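Local coordinates for 2S Albumin protein (Dolichos, PDB 6IX1) that folds as a four-bladed hemopexin-type beta-propeller and, as a seed albumin, may serve as a seed storage protein, at residues 79-84 and 104-109; 64-69 and 119-124; 48-53 and 91-96; 126-131 and 142-147; 3-8 and 19-24. One frame throughout, in Å; residues are numbered along the deposited sequence.

Contact 1 of 5, residues 79-84 and 104-109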
# COMPACT_ATOMS: atom_id res chain seq x y z
N SER A 79 -8.98 10.54 7.00
CA SER A 79 -8.45 11.78 6.38
C SER A 79 -7.06 12.15 6.89
O SER A 79 -6.58 13.15 6.43
CB SER A 79 -9.38 12.96 6.49
OG SER A 79 -9.57 13.38 7.84
N GLN A 80 -6.54 11.41 7.87
CA GLN A 80 -5.26 11.76 8.47
C GLN A 80 -4.13 11.04 7.74
O GLN A 80 -4.31 9.90 7.24
CB GLN A 80 -5.20 11.38 9.93
CG GLN A 80 -6.16 12.23 10.76
CD GLN A 80 -6.03 11.96 12.24
OE1 GLN A 80 -6.96 11.47 12.86
NE2 GLN A 80 -4.88 12.33 12.80
N CYS A 81 -2.96 11.66 7.78
CA CYS A 81 -1.77 11.04 7.22
C CYS A 81 -0.52 11.51 7.95
O CYS A 81 -0.53 12.56 8.59
CB CYS A 81 -1.78 11.14 5.72
SG CYS A 81 -1.34 12.75 5.17
N ALA A 82 0.51 10.71 7.79
CA ALA A 82 1.81 11.01 8.39
C ALA A 82 2.92 10.47 7.51
O ALA A 82 2.74 9.45 6.88
CB ALA A 82 1.90 10.44 9.79
N TYR A 83 4.06 11.14 7.55
CA TYR A 83 5.32 10.64 6.96
C TYR A 83 6.14 10.06 8.10
O TYR A 83 6.35 10.79 9.02
CB TYR A 83 6.09 11.73 6.22
CG TYR A 83 7.11 11.27 5.24
CD1 TYR A 83 6.87 10.21 4.40
CD2 TYR A 83 8.26 11.95 5.06
CE1 TYR A 83 7.80 9.83 3.45
CE2 TYR A 83 9.22 11.55 4.15
CZ TYR A 83 8.94 10.55 3.25
OH TYR A 83 9.86 10.19 2.30
N ILE A 84 6.59 8.84 7.95
CA ILE A 84 7.32 8.14 9.03
C ILE A 84 8.65 7.65 8.44
O ILE A 84 8.83 7.32 7.25
CB ILE A 84 6.47 7.04 9.68
CG1 ILE A 84 6.31 5.81 8.77
CG2 ILE A 84 5.16 7.62 10.07
CD1 ILE A 84 5.67 4.62 9.44
N GLU A 104 -3.73 18.86 3.76
CA GLU A 104 -2.63 19.66 4.27
C GLU A 104 -1.27 19.03 3.92
O GLU A 104 -0.32 19.76 3.58
CB GLU A 104 -2.77 19.87 5.75
CG GLU A 104 -3.87 20.83 6.14
CD GLU A 104 -4.05 20.75 7.63
OE1 GLU A 104 -3.48 21.59 8.34
OE2 GLU A 104 -4.80 19.82 8.08
N MET A 105 -1.16 17.71 3.91
CA MET A 105 0.10 17.02 3.57
C MET A 105 0.41 17.24 2.08
O MET A 105 1.55 17.41 1.72
CB MET A 105 0.03 15.54 3.92
CG MET A 105 1.32 14.87 3.80
SD MET A 105 2.56 15.35 5.00
CE MET A 105 2.04 14.30 6.36
N PHE A 106 -0.63 17.12 1.26
CA PHE A 106 -0.51 17.17 -0.20
C PHE A 106 -1.54 18.15 -0.70
O PHE A 106 -2.64 17.75 -1.13
CB PHE A 106 -0.73 15.81 -0.84
CG PHE A 106 0.13 14.70 -0.33
CD1 PHE A 106 1.45 14.58 -0.74
CD2 PHE A 106 -0.36 13.80 0.59
CE1 PHE A 106 2.26 13.57 -0.19
CE2 PHE A 106 0.44 12.75 1.08
CZ PHE A 106 1.72 12.62 0.66
N PRO A 107 -1.24 19.47 -0.64
CA PRO A 107 -2.22 20.47 -1.10
C PRO A 107 -2.83 20.25 -2.49
O PRO A 107 -4.00 20.66 -2.70
CB PRO A 107 -1.42 21.77 -1.01
CG PRO A 107 -0.53 21.55 0.20
CD PRO A 107 -0.12 20.09 0.06
N VAL A 108 -2.10 19.60 -3.41
CA VAL A 108 -2.66 19.36 -4.76
C VAL A 108 -3.87 18.44 -4.68
O VAL A 108 -4.66 18.38 -5.64
CB VAL A 108 -1.66 18.73 -5.72
CG1 VAL A 108 -0.58 19.72 -6.09
CG2 VAL A 108 -1.14 17.38 -5.28
N LEU A 109 -3.99 17.72 -3.58
CA LEU A 109 -5.11 16.76 -3.40
C LEU A 109 -6.31 17.43 -2.72
O LEU A 109 -7.35 16.79 -2.63
CB LEU A 109 -4.63 15.51 -2.61
CG LEU A 109 -3.50 14.70 -3.24
CD1 LEU A 109 -3.23 13.43 -2.40
CD2 LEU A 109 -3.78 14.36 -4.65

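Contact 2 of 5, residues 64-69 and 119-124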
# COMPACT_ATOMS: atom_id res chain seq x y z
N CYS A 64 -4.11 2.91 4.49
CA CYS A 64 -3.37 3.10 3.23
C CYS A 64 -1.93 3.43 3.59
O CYS A 64 -1.69 3.99 4.66
CB CYS A 64 -4.03 4.19 2.37
SG CYS A 64 -3.30 4.38 0.72
N SER A 65 -1.03 3.04 2.72
CA SER A 65 0.39 3.33 2.95
C SER A 65 1.15 3.22 1.66
O SER A 65 0.69 2.50 0.81
CB SER A 65 1.00 2.39 3.95
OG SER A 65 0.79 1.01 3.64
N PHE A 66 2.32 3.87 1.60
CA PHE A 66 3.28 3.62 0.53
C PHE A 66 4.68 3.98 0.99
O PHE A 66 4.88 4.98 1.63
CB PHE A 66 2.91 4.33 -0.77
CG PHE A 66 2.70 5.81 -0.70
CD1 PHE A 66 3.80 6.66 -0.87
CD2 PHE A 66 1.46 6.37 -0.48
CE1 PHE A 66 3.64 8.03 -0.88
CE2 PHE A 66 1.32 7.77 -0.44
CZ PHE A 66 2.38 8.59 -0.71
N ASP A 67 5.59 3.18 0.50
CA ASP A 67 7.02 3.47 0.69
C ASP A 67 7.44 4.59 -0.29
O ASP A 67 6.91 4.67 -1.42
CB ASP A 67 7.88 2.23 0.49
CG ASP A 67 7.50 1.42 -0.76
OD1 ASP A 67 6.31 0.86 -0.78
OD2 ASP A 67 8.29 1.35 -1.73
N THR A 68 8.47 5.38 0.11
CA THR A 68 8.98 6.42 -0.79
C THR A 68 10.42 6.11 -1.17
O THR A 68 10.66 5.61 -2.29
CB THR A 68 8.81 7.80 -0.12
OG1 THR A 68 9.42 7.74 1.16
CG2 THR A 68 7.37 8.17 0.02
N GLU A 69 11.31 6.36 -0.21
CA GLU A 69 12.74 6.08 -0.40
C GLU A 69 13.31 5.66 0.97
O GLU A 69 12.73 5.92 1.99
CB GLU A 69 13.44 7.33 -1.00
CG GLU A 69 13.34 8.55 -0.09
CD GLU A 69 13.92 9.79 -0.73
OE1 GLU A 69 13.51 10.11 -1.84
OE2 GLU A 69 14.84 10.38 -0.15
N ASP A 119 -7.75 4.79 -0.80
CA ASP A 119 -7.94 3.35 -0.55
C ASP A 119 -6.61 2.61 -0.58
O ASP A 119 -6.45 1.70 0.26
CB ASP A 119 -8.83 2.74 -1.64
CG ASP A 119 -10.30 3.16 -1.61
OD1 ASP A 119 -10.74 3.69 -0.55
OD2 ASP A 119 -10.98 3.02 -2.63
N SER A 120 -5.76 2.92 -1.52
CA SER A 120 -4.57 2.10 -1.71
C SER A 120 -3.53 2.90 -2.46
O SER A 120 -3.92 3.91 -3.10
CB SER A 120 -4.86 0.82 -2.47
OG SER A 120 -3.89 -0.16 -2.29
N ALA A 121 -2.29 2.45 -2.45
CA ALA A 121 -1.23 3.13 -3.13
C ALA A 121 -0.06 2.21 -3.36
O ALA A 121 0.11 1.28 -2.54
CB ALA A 121 -0.77 4.28 -2.33
N PHE A 122 0.79 2.47 -4.34
CA PHE A 122 2.02 1.68 -4.43
C PHE A 122 3.04 2.50 -5.15
O PHE A 122 2.66 3.39 -5.94
CB PHE A 122 1.86 0.30 -5.06
CG PHE A 122 1.52 0.20 -6.51
CD1 PHE A 122 2.46 0.24 -7.48
CD2 PHE A 122 0.20 0.08 -6.92
CE1 PHE A 122 2.12 0.08 -8.79
CE2 PHE A 122 -0.18 -0.14 -8.22
CZ PHE A 122 0.81 -0.06 -9.16
N ARG A 123 4.30 2.24 -4.90
CA ARG A 123 5.42 2.96 -5.49
C ARG A 123 5.69 2.56 -6.92
O ARG A 123 5.82 1.38 -7.24
CB ARG A 123 6.62 2.68 -4.59
CG ARG A 123 7.93 3.40 -4.96
CD ARG A 123 7.87 4.87 -4.77
NE ARG A 123 9.17 5.47 -4.81
CZ ARG A 123 9.82 5.92 -5.90
NH1 ARG A 123 9.19 5.95 -7.08
NH2 ARG A 123 11.01 6.46 -5.84
N SER A 124 5.75 3.56 -7.79
CA SER A 124 6.00 3.32 -9.21
C SER A 124 7.48 3.12 -9.43
O SER A 124 8.37 3.56 -8.66
CB SER A 124 5.48 4.49 -10.02
OG SER A 124 5.66 4.30 -11.42
O HOH W 1 4.59 0.26 -2.59

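Contact 3 of 5, residues 48-53 and 91-96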
# COMPACT_ATOMS: atom_id res chain seq x y z
N GLY A 48 4.73 -2.08 17.42
CA GLY A 48 5.79 -2.11 16.40
C GLY A 48 6.36 -0.75 16.15
O GLY A 48 7.55 -0.68 15.79
N PHE A 49 5.50 0.26 16.22
CA PHE A 49 5.81 1.66 15.86
C PHE A 49 5.38 2.57 16.98
O PHE A 49 4.35 3.25 16.89
CB PHE A 49 5.11 1.96 14.53
CG PHE A 49 5.52 0.98 13.46
CD1 PHE A 49 6.80 1.01 12.90
CD2 PHE A 49 4.66 -0.01 13.10
CE1 PHE A 49 7.20 0.03 11.99
CE2 PHE A 49 5.04 -0.99 12.23
CZ PHE A 49 6.29 -0.95 11.65
N PRO A 50 6.18 2.61 18.06
CA PRO A 50 5.76 3.42 19.19
C PRO A 50 5.56 4.89 18.86
O PRO A 50 4.78 5.56 19.55
CB PRO A 50 6.83 3.18 20.24
CG PRO A 50 7.38 1.83 19.93
CD PRO A 50 7.29 1.70 18.42
N SER A 51 6.22 5.38 17.83
CA SER A 51 6.02 6.78 17.36
C SER A 51 4.54 7.02 17.03
O SER A 51 4.13 8.18 17.02
CB SER A 51 6.94 7.14 16.21
OG SER A 51 6.68 6.38 15.07
N LEU A 52 3.78 5.98 16.69
CA LEU A 52 2.39 6.08 16.26
C LEU A 52 1.42 5.81 17.41
O LEU A 52 0.21 5.88 17.23
CB LEU A 52 2.17 5.08 15.12
CG LEU A 52 3.05 5.29 13.90
CD1 LEU A 52 2.67 4.26 12.81
CD2 LEU A 52 2.83 6.69 13.41
N ALA A 53 1.91 5.43 18.59
CA ALA A 53 1.02 5.16 19.74
C ALA A 53 0.20 6.40 20.04
O ALA A 53 0.73 7.49 19.97
CB ALA A 53 1.81 4.71 20.92
N THR A 91 14.54 0.35 17.05
CA THR A 91 13.41 0.99 17.72
C THR A 91 13.42 2.52 17.45
O THR A 91 13.12 3.32 18.39
CB THR A 91 13.50 0.70 19.22
OG1 THR A 91 14.72 1.33 19.67
CG2 THR A 91 13.38 -0.77 19.47
N ASN A 92 14.01 2.94 16.35
CA ASN A 92 14.23 4.36 16.06
C ASN A 92 13.15 4.83 15.08
O ASN A 92 13.46 5.81 14.36
CB ASN A 92 15.66 4.61 15.56
CG ASN A 92 16.71 4.28 16.61
OD1 ASN A 92 16.50 4.56 17.79
ND2 ASN A 92 17.82 3.69 16.21
N ASP A 93 11.95 4.22 15.05
CA ASP A 93 10.89 4.78 14.16
C ASP A 93 10.51 6.19 14.66
O ASP A 93 10.53 6.51 15.87
CB ASP A 93 9.63 3.89 14.14
CG ASP A 93 9.02 3.75 15.54
OD1 ASP A 93 9.72 3.06 16.36
OD2 ASP A 93 7.90 4.19 15.83
N LYS A 94 10.08 7.05 13.75
CA LYS A 94 9.68 8.39 14.17
C LYS A 94 8.80 9.00 13.07
O LYS A 94 8.96 8.69 11.86
CB LYS A 94 10.91 9.26 14.42
CG LYS A 94 11.85 9.27 13.22
CD LYS A 94 12.95 10.33 13.26
CE LYS A 94 12.44 11.72 13.57
NZ LYS A 94 13.51 12.76 13.67
N ILE A 95 7.96 9.92 13.50
CA ILE A 95 7.10 10.71 12.61
C ILE A 95 7.95 11.84 12.07
O ILE A 95 8.44 12.69 12.90
CB ILE A 95 5.85 11.20 13.29
CG1 ILE A 95 4.98 10.06 13.81
CG2 ILE A 95 5.13 12.13 12.35
CD1 ILE A 95 3.73 10.47 14.49
N LEU A 96 8.13 11.90 10.77
CA LEU A 96 8.85 12.99 10.08
C LEU A 96 7.93 14.19 9.72
O LEU A 96 8.45 15.35 9.68
CB LEU A 96 9.46 12.44 8.79
CG LEU A 96 10.44 11.31 8.98
CD1 LEU A 96 10.78 10.72 7.63
CD2 LEU A 96 11.65 11.78 9.81
O HOH W 2 10.01 0.51 15.47

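Contact 4 of 5, residues 126-131 and 142-147. With SO4 (sulfate ion), chain E.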
# COMPACT_ATOMS: atom_id res chain seq x y z
N LYS A 126 8.47 4.78 -12.07
CA LYS A 126 8.68 6.06 -12.81
C LYS A 126 9.04 7.17 -11.77
O LYS A 126 8.15 7.64 -11.04
CB LYS A 126 7.44 6.43 -13.64
CG LYS A 126 7.62 7.63 -14.58
CD LYS A 126 6.63 7.77 -15.69
CE LYS A 126 5.17 8.04 -15.21
NZ LYS A 126 4.16 8.27 -16.31
N GLY A 127 10.27 7.65 -11.82
CA GLY A 127 10.74 8.74 -10.99
C GLY A 127 10.40 8.50 -9.53
O GLY A 127 10.69 7.41 -8.95
N LYS A 128 9.81 9.52 -8.87
CA LYS A 128 9.32 9.50 -7.48
C LYS A 128 7.78 9.34 -7.44
O LYS A 128 7.19 9.75 -6.49
CB LYS A 128 9.83 10.68 -6.69
CG LYS A 128 11.36 10.68 -6.71
CD LYS A 128 12.12 10.99 -5.50
CE LYS A 128 13.57 10.56 -5.66
NZ LYS A 128 14.18 10.99 -6.94
N GLU A 129 7.22 8.70 -8.47
CA GLU A 129 5.78 8.59 -8.52
C GLU A 129 5.25 7.44 -7.66
O GLU A 129 5.90 6.42 -7.44
CB GLU A 129 5.27 8.41 -9.91
CG GLU A 129 5.41 9.70 -10.70
CD GLU A 129 4.94 9.62 -12.15
OE1 GLU A 129 4.11 8.72 -12.41
OE2 GLU A 129 5.44 10.43 -12.94
N VAL A 130 4.06 7.68 -7.17
CA VAL A 130 3.24 6.77 -6.36
C VAL A 130 1.84 6.76 -6.93
O VAL A 130 1.23 7.85 -7.15
CB VAL A 130 3.20 7.24 -4.92
CG1 VAL A 130 2.30 6.37 -4.10
CG2 VAL A 130 4.59 7.30 -4.32
N TYR A 131 1.30 5.59 -7.21
CA TYR A 131 -0.09 5.39 -7.63
C TYR A 131 -0.98 5.53 -6.43
O TYR A 131 -0.71 4.94 -5.39
CB TYR A 131 -0.32 4.05 -8.28
CG TYR A 131 0.41 3.92 -9.59
CD1 TYR A 131 -0.17 4.29 -10.78
CD2 TYR A 131 1.65 3.33 -9.70
CE1 TYR A 131 0.46 4.25 -11.99
CE2 TYR A 131 2.27 3.26 -10.93
CZ TYR A 131 1.69 3.69 -12.09
OH TYR A 131 2.30 3.48 -13.27
N ALA A 142 3.98 12.62 -7.36
CA ALA A 142 5.45 12.58 -7.17
C ALA A 142 5.66 12.99 -5.74
O ALA A 142 5.32 14.10 -5.33
CB ALA A 142 6.12 13.52 -8.14
N TYR A 143 6.17 12.10 -4.88
CA TYR A 143 6.17 12.34 -3.41
C TYR A 143 7.09 13.49 -3.03
O TYR A 143 6.91 14.04 -2.01
CB TYR A 143 6.41 11.08 -2.59
CG TYR A 143 7.80 10.49 -2.71
CD1 TYR A 143 8.90 11.07 -2.08
CD2 TYR A 143 8.04 9.39 -3.49
CE1 TYR A 143 10.17 10.58 -2.22
CE2 TYR A 143 9.27 8.85 -3.61
CZ TYR A 143 10.36 9.45 -2.99
OH TYR A 143 11.61 8.93 -3.14
N ASP A 144 8.14 13.71 -3.84
CA ASP A 144 9.17 14.68 -3.42
C ASP A 144 8.77 16.09 -3.76
O ASP A 144 8.94 16.94 -2.96
CB ASP A 144 10.51 14.33 -4.06
CG ASP A 144 10.61 14.24 -5.57
OD1 ASP A 144 9.53 14.14 -6.22
OD2 ASP A 144 11.74 14.24 -6.05
N SER A 145 8.20 16.31 -4.91
CA SER A 145 7.65 17.64 -5.27
C SER A 145 6.21 17.80 -4.81
O SER A 145 5.75 18.96 -4.76
CB SER A 145 7.60 17.81 -6.74
OG SER A 145 6.77 16.82 -7.35
N LYS A 146 5.56 16.73 -4.42
CA LYS A 146 4.12 16.71 -4.08
C LYS A 146 3.23 17.18 -5.22
O LYS A 146 2.11 17.57 -4.96
CB LYS A 146 3.86 17.40 -2.74
CG LYS A 146 4.57 16.74 -1.54
CD LYS A 146 4.25 17.52 -0.29
CE LYS A 146 4.73 16.79 0.95
NZ LYS A 146 4.36 17.57 2.12
N GLN A 147 3.68 17.07 -6.43
CA GLN A 147 2.88 17.37 -7.62
C GLN A 147 2.00 16.19 -7.96
O GLN A 147 2.48 15.12 -7.93
CB GLN A 147 3.72 17.68 -8.87
CG GLN A 147 4.54 18.98 -8.76
CD GLN A 147 5.29 19.18 -10.06
OE1 GLN A 147 4.72 18.99 -11.13
NE2 GLN A 147 6.52 19.66 -10.01
S SO4 E . 0.37 5.14 -15.65
O1 SO4 E . 1.65 5.70 -15.07
O2 SO4 E . 0.66 3.75 -15.29
O3 SO4 E . 0.51 5.43 -16.98
O4 SO4 E . -0.68 5.80 -14.97

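Contact 5 of 5, residues 3-8 and 19-24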
# COMPACT_ATOMS: atom_id res chain seq x y z
N TYR A 3 -9.50 -8.55 5.28
CA TYR A 3 -8.20 -9.12 4.88
C TYR A 3 -7.12 -8.07 5.11
O TYR A 3 -6.88 -7.73 6.28
CB TYR A 3 -8.24 -9.81 3.53
CG TYR A 3 -9.22 -10.96 3.55
CD1 TYR A 3 -10.58 -10.75 3.38
CD2 TYR A 3 -8.78 -12.26 3.65
CE1 TYR A 3 -11.46 -11.81 3.41
CE2 TYR A 3 -9.65 -13.35 3.63
CZ TYR A 3 -11.01 -13.12 3.53
OH TYR A 3 -11.90 -14.18 3.56
N ILE A 4 -6.50 -7.64 4.04
CA ILE A 4 -5.39 -6.67 4.13
C ILE A 4 -5.89 -5.26 3.88
O ILE A 4 -6.50 -5.02 2.81
CB ILE A 4 -4.21 -7.10 3.24
CG1 ILE A 4 -3.69 -8.47 3.69
CG2 ILE A 4 -3.11 -6.08 3.25
CD1 ILE A 4 -2.67 -9.14 2.75
N ASN A 5 -5.66 -4.33 4.78
CA ASN A 5 -6.09 -2.95 4.66
C ASN A 5 -5.00 -2.05 4.11
O ASN A 5 -5.39 -1.01 3.55
CB ASN A 5 -6.55 -2.38 6.00
CG ASN A 5 -7.64 -3.19 6.60
OD1 ASN A 5 -7.48 -3.92 7.57
ND2 ASN A 5 -8.83 -2.94 6.09
N ALA A 6 -3.75 -2.37 4.20
CA ALA A 6 -2.69 -1.58 3.61
C ALA A 6 -1.42 -2.39 3.49
O ALA A 6 -1.25 -3.36 4.28
CB ALA A 6 -2.45 -0.31 4.44
N ALA A 7 -0.51 -1.98 2.66
CA ALA A 7 0.81 -2.62 2.59
C ALA A 7 1.86 -1.63 2.15
O ALA A 7 1.54 -0.62 1.45
CB ALA A 7 0.72 -3.77 1.62
N PHE A 8 3.12 -1.89 2.44
CA PHE A 8 4.21 -1.17 1.77
C PHE A 8 5.46 -2.04 1.74
O PHE A 8 5.63 -2.96 2.56
CB PHE A 8 4.44 0.21 2.39
CG PHE A 8 5.03 0.28 3.77
CD1 PHE A 8 6.39 0.08 3.99
CD2 PHE A 8 4.19 0.56 4.82
CE1 PHE A 8 6.90 0.18 5.27
CE2 PHE A 8 4.74 0.70 6.11
CZ PHE A 8 6.08 0.46 6.32
N PHE A 19 -0.87 -4.34 6.94
CA PHE A 19 -1.71 -3.82 8.03
C PHE A 19 -3.12 -4.37 7.93
O PHE A 19 -3.71 -4.43 6.83
CB PHE A 19 -1.73 -2.27 7.99
CG PHE A 19 -0.34 -1.74 8.17
CD1 PHE A 19 0.19 -1.56 9.41
CD2 PHE A 19 0.44 -1.52 7.08
CE1 PHE A 19 1.52 -1.17 9.57
CE2 PHE A 19 1.77 -1.13 7.24
CZ PHE A 19 2.29 -0.96 8.49
N GLU A 20 -3.64 -4.82 9.07
CA GLU A 20 -4.96 -5.45 9.21
C GLU A 20 -5.57 -4.85 10.47
O GLU A 20 -5.16 -5.18 11.59
CB GLU A 20 -4.83 -6.96 9.27
CG GLU A 20 -3.92 -7.48 8.19
CD GLU A 20 -2.89 -8.50 8.68
OE1 GLU A 20 -3.16 -9.41 8.32
OE2 GLU A 20 -1.89 -8.26 9.50
N CYS A 21 -6.49 -3.92 10.27
CA CYS A 21 -7.11 -3.18 11.35
C CYS A 21 -5.98 -2.48 12.11
O CYS A 21 -5.19 -1.75 11.53
CB CYS A 21 -8.04 -4.03 12.21
SG CYS A 21 -9.31 -4.73 11.16
N ASN A 22 -5.97 -2.67 13.41
CA ASN A 22 -4.97 -2.07 14.33
C ASN A 22 -3.71 -2.90 14.49
O ASN A 22 -2.90 -2.53 15.39
CB ASN A 22 -5.59 -1.77 15.70
CG ASN A 22 -6.08 -3.03 16.40
OD1 ASN A 22 -6.26 -4.07 15.78
ND2 ASN A 22 -6.40 -2.92 17.68
N LYS A 23 -3.50 -3.87 13.64
CA LYS A 23 -2.36 -4.78 13.79
C LYS A 23 -1.59 -4.92 12.50
O LYS A 23 -2.01 -4.39 11.44
CB LYS A 23 -2.85 -6.15 14.23
CG LYS A 23 -3.54 -6.11 15.60
CD LYS A 23 -4.13 -7.39 16.11
CE LYS A 23 -5.05 -7.19 17.31
NZ LYS A 23 -6.35 -6.62 16.88
N TYR A 24 -0.43 -5.53 12.55
CA TYR A 24 0.35 -5.73 11.31
C TYR A 24 1.22 -6.98 11.44
O TYR A 24 1.40 -7.52 12.55
CB TYR A 24 1.23 -4.51 11.04
CG TYR A 24 2.47 -4.42 11.87
CD1 TYR A 24 2.44 -4.06 13.18
CD2 TYR A 24 3.71 -4.77 11.34
CE1 TYR A 24 3.59 -4.13 13.97
CE2 TYR A 24 4.87 -4.77 12.10
CZ TYR A 24 4.81 -4.39 13.42
OH TYR A 24 5.93 -4.42 14.19

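Contact 1 of 5, residues 79-84 and 104-109
Cys-81, on strand 80-85, and Met-105, the last residue of helix 102-105, make the dense part of this contact. The SG of Cys-81 lies between its own backbone N and carbonyl carbon (chi1 77°), pointed at the helix, and presses on Met-105 CB at 3.4 Å and on Met-105 CG at 3.7 Å. Met-105 sets off with CG anti to its backbone N (chi1 -171°), then bends at chi2 and again at chi3. This folded chain lays its methyl along the strand backbone, with Met-105 CE 3.8 Å from Cys-81 O and 3.9 Å from Ala-82 CA. Met-105 CG also covers one face of the Phe-106 ring, 3.6 Å above its plane and offset toward the rim. That ring meets the strand more loosely, its CE2 being 4.5 Å from Cys-81 SG, and packs on Phe-76 and Tyr-74 of strand 72-77. The Tyr-83 ring leads away from the helix end, stacks on Tyr-74 and bonds through its OH to Thr-68 OG1. No hydrogen bond crosses between the segments, so apolar and sulfur contacts hold them. Toward solvent the contact thins out quickly. Glu-104 OE2 bonds to Thr-101 OG1, and Pro-107 and Val-108 lie in an exposed 3-10 turn. The turn is held by Leu-109 N bonding to Phe-106 O at 2.8 Å, while Met-105 O accepts from Lys-146 NZ of the next blade. A short helix following the outermost strand and folding back over its own blade is typical of the hemopexin beta-propeller.

Contact 2 of 5, residues 64-69 and 119-124
Backbone first: strands 64-67 and 120-123, the innermost strands of two successive propeller blades, run parallel, 5° apart, with axes 5.7 Å from each other, yet no direct hydrogen bond joins their main chains. Apolar contacts gather at one end. Ala-121 CB touches Phe-66 CD2 at 3.6 Å and Cys-64 SG at 4.0 Å; that SG, anti to its backbone N, also rests on the Ser-120 backbone. Polar contacts take over at the other end. Arg-123 starts with CG anti to N and bends at chi2, which brings NE to Thr-68 O at 2.9 Å. That bond is almost straight (174°), lies in the guanidinium plane and uses a carbonyl lone pair; NH1 turns to Gly-127 O. A water joins the strands a second time, donating to Asp-67 OD1 at 2.6 Å and accepting from Arg-123 N at 3.1 Å. Asp-67 OD1 also receives Arg-9 N. Instead of a direct salt bridge, Asp-67 OD2 sits against the methylene Arg-123 CB at 3.6 Å. Blade joins blade here through side-chain packing, one side-chain-to-backbone bond and one water, with the buried Asp-67 O lacking a partner and the nearby opposite charges probably steadying each other at a distance.

Contact 3 of 5, residues 48-53 and 91-96
Asp-93 leaves its backbone with CG between N and the carbonyl carbon (chi1 60°), a rotamer that carries the carboxylate into the loop formed by residues 48-53. Its CB stands at the edge of the Phe-49 ring, near the ring plane, and its CG comes within 3.8 Å of Phe-49 CA. The two oxygens then part. OD1 lies 3.5 Å from Pro-50 CD, the aspartate crossing the proline at about a right angle, and a water lies within hydrogen-bonding distance of both OD1 and Gly-48 O. OD2 is gripped twice by one residue: Ser-51 N donates to its syn lone pair at 2.9 Å (155°), and Ser-51 OG donates to its anti lone pair at 2.6 Å. Ser-51 manages both because its OG also sits between N and carbonyl carbon, on the same side as its own N-H. In the hemopexin-type propeller, the segment runs from Gly-48, the last residue of the short helix 45-48 that ends the first blade, into a 3-10 turn that docks here on the outer side of the second blade, at the short strand 94-95. Two donors on a single carboxylate oxygen would be expected to favour the ionised aspartate. Beyond the polar pair, Ile-95 reaches back toward the turn, its CD1 3.4 Å from Ser-51 O, and its CG1 meets Leu-52 CD2 at 4.0 Å, the two side chains crossing obliquely. Ser-51 CB lies 3.6 Å from Lys-94 CA.

Contact 4 of 5, residues 126-131 and 142-147
This is a strand-end contact within the third blade of the hemopexin propeller, where strand 129-134 starts and its neighbour 137-142 ends. Glu-129 and Ala-142 form an antiparallel non-hydrogen-bonded pair, and just beyond it Tyr-143 N donates to Lys-128 O at 3.0 Å (163°), arriving from above the carbonyl plane. A type II' turn from Lys-126 to Glu-129 brings Lys-128 to this position, and its side chain carries most of the contact. Lys-128 CB lies over one face of the Tyr-143 ring, a CH-pi contact 4.0 Å from the centroid. The chain bends at chi2 and runs on across the ring until CD is 3.2 Å from Tyr-143 OH. Asp-144 crosses the same chain at about a right angle, its OD2 3.3 Å from Lys-128 CD, although NZ stays beyond salt-bridge range. Val-130 CG2 meets the ring at its edge, at CD2 of Tyr-143, and the hydroxyl of Tyr-143 bonds to Glu-69 of the preceding blade. Tyr-131 points the other way, to a sulfate, probably from the crystallisation liquor, that Tyr-138, Arg-140 and Gly-199 bind; the sulfur lies in the ring plane, with Tyr-131 OH 2.6 Å from SO4 O2 and 2.9 Å from SO4 O1.

Contact 5 of 5, residues 3-8 and 19-24
Phe-19 O is gripped by two backbone N-H groups of the facing segment: Asn-5 N at 2.8 Å, nearly along the C=O axis, and Ala-6 N, a weak bond at 3.3 Å. With two residues facing one, this is a classic beta bulge, set at the start of the hairpin of strands 6-9 and 15-20 that begins the first propeller blade. The return bond, Phe-19 N to Ala-6 O, is 2.9 Å long and practically straight at 179°. Beyond the bulge Asn-5 extends the pairing with its side chain. Its CG stands anti to the carbonyl carbon (chi1 -56°), which brings OD1 to Cys-21 N at 2.9 Å, the donor lying above the amide plane. Cys-21 is the second residue of a type II' turn from Glu-20 to Lys-23, so the asparagine holds one corner of that turn. Glu-20 CG lies alongside the Tyr-3 carbonyl. On the side bearing Ala-6 CB, Phe-19 CD2 touches that methyl at 4.1 Å and the ring reaches on to Phe-8. These two rings lie with planes 27° apart but slide past each other, so they barely overlap; Phe-8 CE2 comes to the edge of the Phe-19 ring, 3.7 Å from Phe-19 CE2.

How the contacts relate
From the N terminus, contact 5 closes first, a short hairpin loop within the first blade, before any other opens. Contact 3 then spans from the end of that blade to the outer side of the second. It crosses both contact 2 and contact 1, since its second segment falls between theirs. Contact 1 lies wholly between the two segments of contact 2: it folds the second blade's closing helix back onto that blade, while contact 2 sets the inner strand of the second blade beside that of the third. Contact 4 follows in series within the third blade. Ser-65 OG bonds weakly to Ala-7 O between contacts 2 and 5, and Phe-49 packs on Tyr-24 between contacts 3 and 5.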